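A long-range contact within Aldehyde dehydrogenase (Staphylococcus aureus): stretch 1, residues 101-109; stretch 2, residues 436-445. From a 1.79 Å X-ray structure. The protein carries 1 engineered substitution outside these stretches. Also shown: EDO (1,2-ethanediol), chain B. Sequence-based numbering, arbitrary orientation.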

# COMPACT_ATOMS: atom_id res chain seq x y z
N PHE A 101 -20.38 21.36 4.05
CA PHE A 101 -20.10 22.79 4.10
C PHE A 101 -20.53 23.32 5.47
O PHE A 101 -21.59 22.94 5.97
CB PHE A 101 -20.83 23.52 2.97
CG PHE A 101 -20.52 24.98 2.87
CD1 PHE A 101 -21.20 25.91 3.64
CD2 PHE A 101 -19.53 25.43 2.01
CE1 PHE A 101 -20.90 27.26 3.55
CE2 PHE A 101 -19.23 26.78 1.92
CZ PHE A 101 -19.92 27.69 2.69
N PRO A 102 -19.73 24.22 6.08
CA PRO A 102 -18.54 24.94 5.62
C PRO A 102 -17.19 24.25 5.80
O PRO A 102 -16.16 24.93 5.85
CB PRO A 102 -18.57 26.20 6.50
CG PRO A 102 -19.11 25.70 7.79
CD PRO A 102 -20.12 24.64 7.44
N THR A 103 -17.17 22.92 5.90
CA THR A 103 -15.91 22.22 6.08
C THR A 103 -15.01 22.37 4.85
O THR A 103 -15.48 22.33 3.71
CB THR A 103 -16.17 20.73 6.36
OG1 THR A 103 -17.09 20.61 7.45
CG2 THR A 103 -14.88 20.01 6.70
N LYS A 104 -13.72 22.56 5.10
CA LYS A 104 -12.69 22.55 4.06
C LYS A 104 -11.85 21.30 4.24
O LYS A 104 -11.49 20.94 5.37
CB LYS A 104 -11.79 23.79 4.15
CG LYS A 104 -12.52 25.13 4.07
CD LYS A 104 -13.60 25.14 3.00
CE LYS A 104 -14.51 26.35 3.17
NZ LYS A 104 -15.75 26.22 2.37
N SER A 105 -11.52 20.63 3.14
CA SER A 105 -10.84 19.34 3.18
C SER A 105 -9.47 19.44 2.52
O SER A 105 -9.31 20.10 1.49
CB SER A 105 -11.68 18.25 2.51
OG SER A 105 -12.96 18.16 3.12
N TYR A 106 -8.49 18.75 3.11
CA TYR A 106 -7.10 18.80 2.65
C TYR A 106 -6.45 17.43 2.82
O TYR A 106 -6.91 16.59 3.59
CB TYR A 106 -6.27 19.83 3.43
CG TYR A 106 -6.91 21.19 3.54
CD1 TYR A 106 -6.69 22.15 2.56
CD2 TYR A 106 -7.71 21.52 4.62
CE1 TYR A 106 -7.27 23.40 2.65
CE2 TYR A 106 -8.30 22.77 4.71
CZ TYR A 106 -8.07 23.70 3.73
OH TYR A 106 -8.65 24.94 3.83
N ILE A 107 -5.35 17.24 2.09
CA ILE A 107 -4.50 16.07 2.23
C ILE A 107 -3.07 16.56 2.34
O ILE A 107 -2.53 17.14 1.38
CB ILE A 107 -4.66 15.09 1.05
CG1 ILE A 107 -6.07 14.50 1.05
CG2 ILE A 107 -3.61 13.98 1.16
CD1 ILE A 107 -6.34 13.57 -0.11
N LYS A 108 -2.46 16.34 3.50
CA LYS A 108 -1.05 16.65 3.73
C LYS A 108 -0.20 15.45 3.33
O LYS A 108 -0.51 14.32 3.71
CB LYS A 108 -0.84 17.00 5.20
CG LYS A 108 0.60 16.94 5.69
CD LYS A 108 1.37 18.19 5.29
CE LYS A 108 2.68 18.28 6.06
NZ LYS A 108 3.33 19.61 5.90
N LYS A 109 0.87 15.70 2.57
CA LYS A 109 1.83 14.67 2.22
C LYS A 109 3.01 14.77 3.18
O LYS A 109 3.68 15.81 3.25
CB LYS A 109 2.30 14.81 0.78
CG LYS A 109 1.41 14.14 -0.25
CD LYS A 109 0.52 15.14 -0.96
C1 EDO B . -12.44 29.79 12.78
O1 EDO B . -11.77 28.58 13.14
C2 EDO B . -11.57 30.62 11.85
O2 EDO B . -12.38 31.09 10.77
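Stretch 2, residues 436-445: SYIFKSTRLE

The centre of the contact is a pair of tyrosines across two antiparallel strands. Tyr437, at chi1 p, swings its ring back over Tyr106, so that Tyr106 CB lies 3.8 Å from the Tyr437 ring centroid, a CH-pi contact over the face. The two rings run nearly parallel (25°) but are slid apart, centroids 5.2 Å from each other, and touch at Tyr106 CD2 and Tyr437 CE2, 3.5 Å. Lys108 CB meets the edge of the Tyr437 ring at CE1, 3.9 Å, while Phe439 CB approaches Tyr106 CE2 at 4.2 Å. Farther out, Leu444 CD1 reaches Pro102 CB, 3.6 Å.

The backbone fixes the register. Stretch 2 enters as an extended strand, 436-439, crossing strand 104-109 at 147° with axes 4.7 Å apart. Four hydrogen bonds join them: Lys104 N donates to Phe439 O (2.8 Å) and Phe439 N to Lys104 O (2.9 Å); Tyr106 N to Tyr437 O (2.9 Å) and Tyr437 N to Tyr106 O (3.0 Å). The alternate pairs, Ser105-Ile438 and Ile107-Ser436, come closer in CA and turn their side chains to the opposite face, with Ser105 OG 3.8 Å from Ile438 CG2.

Next to Lys104, Thr103 CG2 packs on Ile438 CB at 3.5 Å, and Thr103 OG1 lies 3.5 Å from Lys440 CD. At the polar edge, the side-chain ends of Lys104 and Lys108 lead away from stretch 2.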

# COMPACT_ATOMS: atom_id res chain seq x y z
N SER A 436 -5.14 12.97 5.68
CA SER A 436 -6.35 13.77 5.49
C SER A 436 -6.59 14.64 6.71
O SER A 436 -6.41 14.21 7.85
CB SER A 436 -7.56 12.87 5.27
OG SER A 436 -7.42 12.09 4.09
N TYR A 437 -7.02 15.88 6.47
CA TYR A 437 -7.50 16.69 7.58
C TYR A 437 -8.49 17.72 7.06
O TYR A 437 -8.45 18.11 5.89
CB TYR A 437 -6.35 17.35 8.36
CG TYR A 437 -5.63 18.46 7.64
CD1 TYR A 437 -4.51 18.20 6.86
CD2 TYR A 437 -6.04 19.78 7.77
CE1 TYR A 437 -3.83 19.22 6.21
CE2 TYR A 437 -5.37 20.81 7.13
CZ TYR A 437 -4.27 20.52 6.35
OH TYR A 437 -3.60 21.54 5.72
N ILE A 438 -9.38 18.14 7.96
CA ILE A 438 -10.39 19.13 7.63
C ILE A 438 -10.19 20.35 8.51
O ILE A 438 -9.49 20.32 9.52
CB ILE A 438 -11.82 18.58 7.78
CG1 ILE A 438 -12.06 18.10 9.22
CG2 ILE A 438 -12.08 17.46 6.79
CD1 ILE A 438 -13.51 17.85 9.55
N PHE A 439 -10.84 21.44 8.11
CA PHE A 439 -10.97 22.64 8.91
C PHE A 439 -12.42 23.08 8.87
O PHE A 439 -13.04 23.08 7.80
CB PHE A 439 -10.05 23.77 8.39
CG PHE A 439 -10.32 25.11 9.02
CD1 PHE A 439 -9.69 25.48 10.20
CD2 PHE A 439 -11.21 26.00 8.44
CE1 PHE A 439 -9.93 26.71 10.78
CE2 PHE A 439 -11.46 27.23 9.02
CZ PHE A 439 -10.82 27.59 10.19
N LYS A 440 -12.97 23.43 10.03
CA LYS A 440 -14.31 24.00 10.08
C LYS A 440 -14.28 25.22 10.99
O LYS A 440 -13.91 25.12 12.16
CB LYS A 440 -15.35 22.98 10.57
CG LYS A 440 -16.78 23.49 10.43
CD LYS A 440 -17.79 22.36 10.35
CE LYS A 440 -18.13 21.81 11.72
NZ LYS A 440 -19.16 20.74 11.63
N SER A 441 -14.68 26.36 10.44
CA SER A 441 -14.64 27.62 11.18
C SER A 441 -15.50 27.53 12.44
O SER A 441 -16.62 27.00 12.42
CB SER A 441 -15.13 28.77 10.29
OG SER A 441 -15.34 29.94 11.06
N THR A 442 -14.97 28.06 13.54
CA THR A 442 -15.73 28.16 14.78
C THR A 442 -16.64 29.38 14.82
O THR A 442 -17.45 29.50 15.74
CB THR A 442 -14.78 28.21 15.99
OG1 THR A 442 -13.97 29.39 15.91
CG2 THR A 442 -13.90 26.98 16.02
N ARG A 443 -16.51 30.29 13.85
CA ARG A 443 -17.46 31.40 13.76
C ARG A 443 -18.81 30.95 13.23
O ARG A 443 -19.81 31.66 13.43
CB ARG A 443 -16.90 32.50 12.85
CG ARG A 443 -15.48 32.94 13.18
CD ARG A 443 -15.10 34.17 12.37
NE ARG A 443 -13.67 34.47 12.44
CZ ARG A 443 -13.17 35.65 12.79
NH1 ARG A 443 -13.99 36.65 13.11
NH2 ARG A 443 -11.86 35.83 12.82
N LEU A 444 -18.87 29.80 12.57
CA LEU A 444 -20.11 29.28 12.00
C LEU A 444 -20.61 28.16 12.90
O LEU A 444 -20.05 27.06 12.92
CB LEU A 444 -19.88 28.78 10.57
CG LEU A 444 -19.50 29.90 9.59
CD1 LEU A 444 -19.13 29.33 8.23
CD2 LEU A 444 -20.65 30.89 9.47
N GLU A 445 -21.67 28.44 13.65
CA GLU A 445 -22.23 27.51 14.61
C GLU A 445 -23.57 26.98 14.12
O GLU A 445 -24.29 27.66 13.38
CB GLU A 445 -22.42 28.18 15.98
CG GLU A 445 -21.20 28.92 16.49
CD GLU A 445 -21.38 29.40 17.92
OE1 GLU A 445 -22.44 29.12 18.51
OE2 GLU A 445 -20.47 30.08 18.44